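Local structure of NAD nucleotidase (3ZU0) at residues Glu151-Ile156 with Lys197-Ser202; Val216-Val221 with Asn255-Phe260. The protein degrades NAD into adenosine and nicotinamide riboside, has NAD(P) pyrophosphatase activity and dephosphorylates adenosine phosphates, acting most strongly on 5'-AMP. All blocks are in the same frame, centred on the assembly; numbering follows the deposited sequence.

Contact 1: Glu151-Ile156 with Lys197-Ser202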
ATOM      1  N   GLU A 151      25.822  16.458 -12.023  1.00 50.05           N
ATOM      2  CA  GLU A 151      24.411  16.074 -12.027  1.00 42.70           C
ATOM      3  C   GLU A 151      23.999  15.219 -10.826  1.00 40.42           C
ATOM      4  O   GLU A 151      24.743  14.342 -10.402  1.00 40.96           O
ATOM      5  CB  GLU A 151      24.111  15.292 -13.302  1.00 42.96           C
ATOM      6  CG  GLU A 151      23.585  16.134 -14.448  1.00 50.79           C
ATOM      7  CD  GLU A 151      22.288  16.845 -14.110  1.00 43.38           C
ATOM      8  OE1 GLU A 151      22.357  17.955 -13.551  1.00 50.51           O
ATOM      9  OE2 GLU A 151      21.198  16.296 -14.399  1.00 46.18           O
ATOM     10  N   LYS A 152      22.807  15.474 -10.288  1.00 37.44           N
ATOM     11  CA  LYS A 152      22.226  14.613  -9.250  1.00 38.23           C
ATOM     12  C   LYS A 152      21.525  13.392  -9.833  1.00 36.34           C
ATOM     13  O   LYS A 152      20.708  13.496 -10.762  1.00 34.77           O
ATOM     14  CB  LYS A 152      21.232  15.379  -8.381  1.00 39.12           C
ATOM     15  CG  LYS A 152      21.811  16.543  -7.584  1.00 42.00           C
ATOM     16  CD  LYS A 152      20.814  16.962  -6.503  1.00 47.09           C
ATOM     17  CE  LYS A 152      20.755  18.467  -6.333  1.00 46.48           C
ATOM     18  NZ  LYS A 152      19.637  18.861  -5.415  1.00 54.30           N
ATOM     19  N   ILE A 153      21.852  12.228  -9.276  1.00 37.27           N
ATOM     20  CA  ILE A 153      21.186  10.975  -9.615  1.00 33.75           C
ATOM     21  C   ILE A 153      20.596  10.398  -8.327  1.00 32.75           C
ATOM     22  O   ILE A 153      21.246  10.427  -7.288  1.00 35.44           O
ATOM     23  CB  ILE A 153      22.178   9.947 -10.223  1.00 36.03           C
ATOM     24  CG1 ILE A 153      22.759  10.468 -11.547  1.00 38.42           C
ATOM     25  CG2 ILE A 153      21.486   8.603 -10.450  1.00 30.04           C
ATOM     26  CD1 ILE A 153      23.850  11.490 -11.394  1.00 42.42           C
ATOM     27  N   ALA A 154      19.366   9.903  -8.375  1.00 28.10           N
ATOM     28  CA  ALA A 154      18.768   9.307  -7.185  1.00 29.51           C
ATOM     29  C   ALA A 154      18.676   7.787  -7.323  1.00 29.63           C
ATOM     30  O   ALA A 154      18.460   7.260  -8.415  1.00 28.47           O
ATOM     31  CB  ALA A 154      17.387   9.900  -6.906  1.00 25.02           C
ATOM     32  N   ILE A 155      18.852   7.089  -6.211  1.00 27.99           N
ATOM     33  CA  ILE A 155      18.637   5.658  -6.187  1.00 25.00           C
ATOM     34  C   ILE A 155      17.708   5.296  -5.038  1.00 28.14           C
ATOM     35  O   ILE A 155      17.899   5.752  -3.901  1.00 28.08           O
ATOM     36  CB  ILE A 155      19.958   4.878  -6.080  1.00 27.19           C
ATOM     37  CG1 ILE A 155      19.684   3.362  -6.048  1.00 24.97           C
ATOM     38  CG2 ILE A 155      20.765   5.330  -4.855  1.00 29.27           C
ATOM     39  CD1 ILE A 155      20.903   2.543  -6.371  1.00 27.89           C
ATOM     40  N   ILE A 156      16.697   4.483  -5.361  1.00 26.92           N
ATOM     41  CA  ILE A 156      15.617   4.105  -4.446  1.00 25.88           C
ATOM     42  C   ILE A 156      15.673   2.591  -4.224  1.00 25.85           C
ATOM     43  O   ILE A 156      15.870   1.825  -5.172  1.00 25.56           O
ATOM     44  CB  ILE A 156      14.233   4.432  -5.080  1.00 28.89           C
ATOM     45  CG1 ILE A 156      14.112   5.932  -5.386  1.00 28.33           C
ATOM     46  CG2 ILE A 156      13.067   3.925  -4.194  1.00 27.76           C
ATOM     47  CD1 ILE A 156      12.995   6.278  -6.404  1.00 26.49           C
ATOM     48  N   LYS A 197      17.104  11.768 -13.224  1.00 26.64           N
ATOM     49  CA  LYS A 197      17.808  10.507 -13.428  1.00 30.60           C
ATOM     50  C   LYS A 197      17.624   9.638 -12.191  1.00 28.53           C
ATOM     51  O   LYS A 197      18.140   9.952 -11.131  1.00 27.53           O
ATOM     52  CB  LYS A 197      19.288  10.791 -13.684  1.00 28.04           C
ATOM     53  CG  LYS A 197      19.502  11.718 -14.899  1.00 30.46           C
ATOM     54  CD  LYS A 197      20.918  12.333 -14.933  1.00 35.19           C
ATOM     55  CE  LYS A 197      21.091  13.194 -16.184  1.00 37.56           C
ATOM     56  NZ  LYS A 197      20.183  14.387 -16.203  1.00 39.80           N
ATOM     57  N   ILE A 198      16.879   8.547 -12.329  1.00 29.13           N
ATOM     58  CA  ILE A 198      16.468   7.777 -11.162  1.00 27.02           C
ATOM     59  C   ILE A 198      16.649   6.286 -11.360  1.00 24.51           C
ATOM     60  O   ILE A 198      16.135   5.705 -12.315  1.00 26.06           O
ATOM     61  CB  ILE A 198      14.995   8.063 -10.794  1.00 29.11           C
ATOM     62  CG1 ILE A 198      14.786   9.561 -10.532  1.00 30.78           C
ATOM     63  CG2 ILE A 198      14.565   7.231  -9.571  1.00 30.13           C
ATOM     64  CD1 ILE A 198      13.370   9.908 -10.081  1.00 30.64           C
ATOM     65  N   ILE A 199      17.396   5.677 -10.450  1.00 26.40           N
ATOM     66  CA  ILE A 199      17.631   4.242 -10.460  1.00 24.82           C
ATOM     67  C   ILE A 199      16.828   3.598  -9.333  1.00 26.73           C
ATOM     68  O   ILE A 199      16.800   4.096  -8.202  1.00 26.68           O
ATOM     69  CB  ILE A 199      19.133   3.930 -10.225  1.00 29.13           C
ATOM     70  CG1 ILE A 199      20.012   4.693 -11.229  1.00 28.69           C
ATOM     71  CG2 ILE A 199      19.407   2.426 -10.269  1.00 24.28           C
ATOM     72  CD1 ILE A 199      19.641   4.484 -12.664  1.00 34.98           C
ATOM     73  N   LEU A 200      16.187   2.480  -9.641  1.00 26.80           N
ATOM     74  CA  LEU A 200      15.418   1.721  -8.648  1.00 24.10           C
ATOM     75  C   LEU A 200      16.126   0.385  -8.436  1.00 24.75           C
ATOM     76  O   LEU A 200      16.302  -0.385  -9.384  1.00 25.66           O
ATOM     77  CB  LEU A 200      13.990   1.475  -9.167  1.00 24.13           C
ATOM     78  CG  LEU A 200      13.025   0.674  -8.284  1.00 24.54           C
ATOM     79  CD1 LEU A 200      12.731   1.417  -6.990  1.00 27.64           C
ATOM     80  CD2 LEU A 200      11.707   0.422  -9.031  1.00 29.75           C
ATOM     81  N   LEU A 201      16.558   0.129  -7.211  1.00 21.76           N
ATOM     82  CA  LEU A 201      17.265  -1.097  -6.891  1.00 23.07           C
ATOM     83  C   LEU A 201      16.247  -1.962  -6.169  1.00 25.06           C
ATOM     84  O   LEU A 201      15.979  -1.777  -4.980  1.00 24.91           O
ATOM     85  CB  LEU A 201      18.473  -0.805  -5.986  1.00 27.32           C
ATOM     86  CG  LEU A 201      19.260  -2.038  -5.529  1.00 26.59           C
ATOM     87  CD1 LEU A 201      19.846  -2.726  -6.753  1.00 23.13           C
ATOM     88  CD2 LEU A 201      20.361  -1.628  -4.540  1.00 28.59           C
ATOM     89  N   SER A 202      15.651  -2.890  -6.909  1.00 22.76           N
ATOM     90  CA  SER A 202      14.417  -3.498  -6.472  1.00 23.20           C
ATOM     91  C   SER A 202      14.462  -5.011  -6.387  1.00 23.85           C
ATOM     92  O   SER A 202      14.669  -5.682  -7.402  1.00 22.49           O
ATOM     93  CB  SER A 202      13.306  -3.102  -7.437  1.00 23.75           C
ATOM     94  OG  SER A 202      12.120  -3.794  -7.122  1.00 26.91           O
TER
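Two neighbouring parallel strands of the metallophosphoesterase domain meet here, with Ile155 set beside Ile199 and their short axes 4.6 Å apart at 19°. Four backbone bonds join them. Ala154 N reaches Lys197 O, and Ala154 O takes the N-H of Ile199. One step on, Ile199 O accepts from Ile156 N and Ile156 O from Leu201 N, the latter at 2.7 Å and nearly straight. Between these bonds Ile155 CA lies 3.1 Å from Ile199 O in a CA-H...O contact. The strands form a beta-alpha-beta crossover: the chain leaves 151-159, passes through helix 179-191 and returns as 198-203. Ala154, Ile156 and Ile198 turn their side chains to that helix and meet Leu190, Met186 and Ala187. On this face Ile156 reaches both ways along the neighbouring strand. Its CG1 stands beside the backbone N (chi1 -60°), carrying CD1 back to 3.7 Å from Ile198 CG2, while CG2 faces Leu200 CD1 at 3.8 Å. The other face holds Ile153, Ile155, Ile199 and Leu201. Ile155 sends CD1 along the face to 4.2 Å from both Ile199 CG2 and Leu201 CB. Leu201 lies alongside Ile155, pointing the same way, and also touches Ala68. At the start of the pair, buried Glu151 and Lys197 cross at about a right angle in a salt bridge, OE2 to NZ 2.8 Å. The lysine chain runs extended and bends at its last bond, bringing NZ to the anti side of OE2, a little out of the carboxylate plane. His8 ND1 also bonds this oxygen, and Ser279 O and Pro280 O offer NZ weak further bonds.

Contact 2: Val216-Val221 with Asn255-Phe260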
ATOM      1  N   VAL A 216       4.725   3.028 -14.181  1.00 26.48           N
ATOM      2  CA  VAL A 216       5.228   4.103 -13.342  1.00 25.46           C
ATOM      3  C   VAL A 216       6.165   5.005 -14.166  1.00 28.49           C
ATOM      4  O   VAL A 216       6.963   4.512 -14.971  1.00 25.80           O
ATOM      5  CB  VAL A 216       5.994   3.540 -12.091  1.00 28.83           C
ATOM      6  CG1 VAL A 216       6.691   4.658 -11.305  1.00 24.60           C
ATOM      7  CG2 VAL A 216       5.058   2.746 -11.175  1.00 26.23           C
ATOM      8  N   ASN A 217       6.041   6.323 -13.983  1.00 26.75           N
ATOM      9  CA  ASN A 217       6.912   7.287 -14.668  1.00 28.80           C
ATOM     10  C   ASN A 217       8.153   7.677 -13.859  1.00 30.39           C
ATOM     11  O   ASN A 217       8.208   7.483 -12.637  1.00 31.59           O
ATOM     12  CB  ASN A 217       6.131   8.561 -14.977  1.00 30.35           C
ATOM     13  CG  ASN A 217       5.007   8.325 -15.946  1.00 29.85           C
ATOM     14  OD1 ASN A 217       5.213   7.779 -17.024  1.00 33.04           O
ATOM     15  ND2 ASN A 217       3.804   8.713 -15.560  1.00 30.08           N
ATOM     16  N   ASP A 218       9.139   8.238 -14.549  1.00 28.07           N
ATOM     17  CA  ASP A 218      10.266   8.929 -13.927  1.00 27.06           C
ATOM     18  C   ASP A 218      11.385   7.999 -13.444  1.00 29.14           C
ATOM     19  O   ASP A 218      12.367   8.466 -12.862  1.00 27.60           O
ATOM     20  CB  ASP A 218       9.800   9.788 -12.749  1.00 34.52           C
ATOM     21  CG  ASP A 218       8.792  10.863 -13.150  1.00 44.58           C
ATOM     22  OD1 ASP A 218       8.922  11.453 -14.249  1.00 42.88           O
ATOM     23  OD2 ASP A 218       7.867  11.114 -12.342  1.00 46.08           O
ATOM     24  N   ILE A 219      11.231   6.699 -13.664  1.00 27.38           N
ATOM     25  CA  ILE A 219      12.263   5.733 -13.255  1.00 27.11           C
ATOM     26  C   ILE A 219      12.970   5.226 -14.497  1.00 24.62           C
ATOM     27  O   ILE A 219      12.319   4.759 -15.430  1.00 30.56           O
ATOM     28  CB  ILE A 219      11.668   4.562 -12.434  1.00 27.42           C
ATOM     29  CG1 ILE A 219      11.141   5.071 -11.090  1.00 25.00           C
ATOM     30  CG2 ILE A 219      12.728   3.497 -12.181  1.00 26.83           C
ATOM     31  CD1 ILE A 219      10.358   4.040 -10.284  1.00 26.94           C
ATOM     32  N   ASP A 220      14.297   5.355 -14.517  1.00 24.06           N
ATOM     33  CA  ASP A 220      15.090   5.098 -15.724  1.00 27.24           C
ATOM     34  C   ASP A 220      15.648   3.674 -15.837  1.00 25.04           C
ATOM     35  O   ASP A 220      15.669   3.079 -16.912  1.00 26.69           O
ATOM     36  CB  ASP A 220      16.230   6.115 -15.793  1.00 24.36           C
ATOM     37  CG  ASP A 220      15.713   7.523 -15.992  1.00 29.46           C
ATOM     38  OD1 ASP A 220      14.977   7.738 -16.986  1.00 28.98           O
ATOM     39  OD2 ASP A 220      15.994   8.394 -15.140  1.00 29.78           O
ATOM     40  N   VAL A 221      16.091   3.124 -14.722  1.00 26.67           N
ATOM     41  CA  VAL A 221      16.713   1.805 -14.727  1.00 25.21           C
ATOM     42  C   VAL A 221      16.230   1.083 -13.479  1.00 25.99           C
ATOM     43  O   VAL A 221      16.196   1.679 -12.405  1.00 26.77           O
ATOM     44  CB  VAL A 221      18.268   1.923 -14.687  1.00 24.52           C
ATOM     45  CG1 VAL A 221      18.923   0.543 -14.714  1.00 26.11           C
ATOM     46  CG2 VAL A 221      18.787   2.775 -15.837  1.00 28.33           C
ATOM     47  N   ASN A 255       4.752   7.835 -19.915  1.00 31.24           N
ATOM     48  CA  ASN A 255       5.157   9.099 -20.524  1.00 30.03           C
ATOM     49  C   ASN A 255       5.988   8.873 -21.792  1.00 37.30           C
ATOM     50  O   ASN A 255       6.477   9.832 -22.400  1.00 37.14           O
ATOM     51  CB  ASN A 255       5.985   9.938 -19.552  1.00 29.09           C
ATOM     52  CG  ASN A 255       5.158  10.590 -18.465  1.00 34.11           C
ATOM     53  OD1 ASN A 255       3.946  10.726 -18.583  1.00 35.65           O
ATOM     54  ND2 ASN A 255       5.824  11.026 -17.405  1.00 34.10           N
ATOM     55  N   GLY A 256       6.171   7.609 -22.168  1.00 35.49           N
ATOM     56  CA  GLY A 256       6.930   7.271 -23.361  1.00 32.56           C
ATOM     57  C   GLY A 256       8.442   7.228 -23.200  1.00 30.28           C
ATOM     58  O   GLY A 256       9.168   7.049 -24.181  1.00 32.97           O
ATOM     59  N   GLU A 257       8.930   7.398 -21.975  1.00 29.57           N
ATOM     60  CA  GLU A 257      10.370   7.393 -21.732  1.00 30.12           C
ATOM     61  C   GLU A 257      10.849   5.945 -21.658  1.00 30.58           C
ATOM     62  O   GLU A 257      10.118   5.067 -21.186  1.00 32.15           O
ATOM     63  CB  GLU A 257      10.694   8.113 -20.419  1.00 32.64           C
ATOM     64  CG  GLU A 257      10.276   9.599 -20.356  1.00 35.59           C
ATOM     65  CD  GLU A 257      10.361  10.146 -18.935  1.00 42.99           C
ATOM     66  OE1 GLU A 257       9.718   9.564 -18.016  1.00 48.14           O
ATOM     67  OE2 GLU A 257      11.064  11.167 -18.727  1.00 53.29           O
ATOM     68  N   PRO A 258      12.076   5.680 -22.124  1.00 31.70           N
ATOM     69  CA  PRO A 258      12.610   4.323 -21.963  1.00 29.10           C
ATOM     70  C   PRO A 258      12.836   3.964 -20.496  1.00 28.52           C
ATOM     71  O   PRO A 258      13.144   4.841 -19.674  1.00 27.02           O
ATOM     72  CB  PRO A 258      13.954   4.368 -22.713  1.00 30.53           C
ATOM     73  CG  PRO A 258      14.235   5.806 -22.958  1.00 33.42           C
ATOM     74  CD  PRO A 258      12.922   6.515 -22.994  1.00 31.18           C
ATOM     75  N   VAL A 259      12.658   2.680 -20.194  1.00 25.77           N
ATOM     76  CA  VAL A 259      12.969   2.117 -18.890  1.00 26.32           C
ATOM     77  C   VAL A 259      13.685   0.811 -19.159  1.00 26.26           C
ATOM     78  O   VAL A 259      13.190  -0.036 -19.910  1.00 24.56           O
ATOM     79  CB  VAL A 259      11.707   1.818 -18.063  1.00 25.02           C
ATOM     80  CG1 VAL A 259      12.085   1.465 -16.624  1.00 24.84           C
ATOM     81  CG2 VAL A 259      10.753   3.020 -18.075  1.00 26.02           C
ATOM     82  N   PHE A 260      14.852   0.648 -18.544  1.00 25.05           N
ATOM     83  CA  PHE A 260      15.628  -0.580 -18.690  1.00 26.24           C
ATOM     84  C   PHE A 260      15.525  -1.432 -17.440  1.00 26.22           C
ATOM     85  O   PHE A 260      15.608  -0.915 -16.349  1.00 27.41           O
ATOM     86  CB  PHE A 260      17.083  -0.233 -19.011  1.00 26.30           C
ATOM     87  CG  PHE A 260      17.222   0.629 -20.239  1.00 26.87           C
ATOM     88  CD1 PHE A 260      17.277   0.056 -21.488  1.00 25.99           C
ATOM     89  CD2 PHE A 260      17.248   2.015 -20.137  1.00 29.77           C
ATOM     90  CE1 PHE A 260      17.374   0.853 -22.628  1.00 30.48           C
ATOM     91  CE2 PHE A 260      17.352   2.811 -21.262  1.00 28.90           C
ATOM     92  CZ  PHE A 260      17.412   2.223 -22.511  1.00 29.74           C
TER
HETATM   93  O   HOH W   1      11.956   6.467 -17.574  1.00 28.26           O
HETATM   94  O   HOH W   2      14.912   7.229 -19.536  1.00 28.40           O
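Asn217 and Asn255 stack their side-chain amides, the planes 2° apart, where the loop after helix 206-215 meets the turn before strand 258-263. Along Asn217, CB lies 3.5 Å from Asn255 ND2. CG sits over the Asn255 amide, 3.2 Å from the same nitrogen. At the tip OD1 takes a weak, bent bond from Asn255 N (2.9 Å), and ND2 donates to Asp131 OD1 of the second subunit, while Asn255 OD1 accepts from Lys132 N of that subunit. At their far ends the segments come into parallel register: Phe260 N donates to Asp220 O at 3.0 Å, and Val221 pairs with Phe260 where strand 221-224 begins. Just before this, both methyls of Val259 rest against Ile219 O, each at 3.5 Å. Water 1 lies between Ile219 O and Pro258 O. Water 2 donates to Pro258 O and, at 2.6 Å, to Asp220 OD1; the other oxygen of that carboxylate is held by Ile198 N. Asp218 OD1 and Glu257 OE1 stand 4.3 Å apart, like charges that probably repel a little. The loop is thus probably held mainly at its two ends, with water between, the asparagine end being shared with the second subunit.

Contacts 1 and 2 belong to one mixed sheet, in which strands 151-159, 198-203, 221-224 and 258-263 follow side by side, all parallel. Their centres are 12 Å apart, and 197-202 joins directly to 216-221: Leu200 N lies 2.9 Å from Val221 O and Ile198 O 2.9 Å from Asp220 N, both probable hydrogen bonds. Asp220 therefore belongs to both contacts, with its carboxylate also packed on Lys197 (OD2 to Lys197 CA 3.3 Å). Contact 1 runs toward the metal site: the Leu201 side chain is about 12 Å from a bound zinc and about 7 Å from that of His203, a probable zinc ligand. Contact 2 lies away from the zinc and substrate sites.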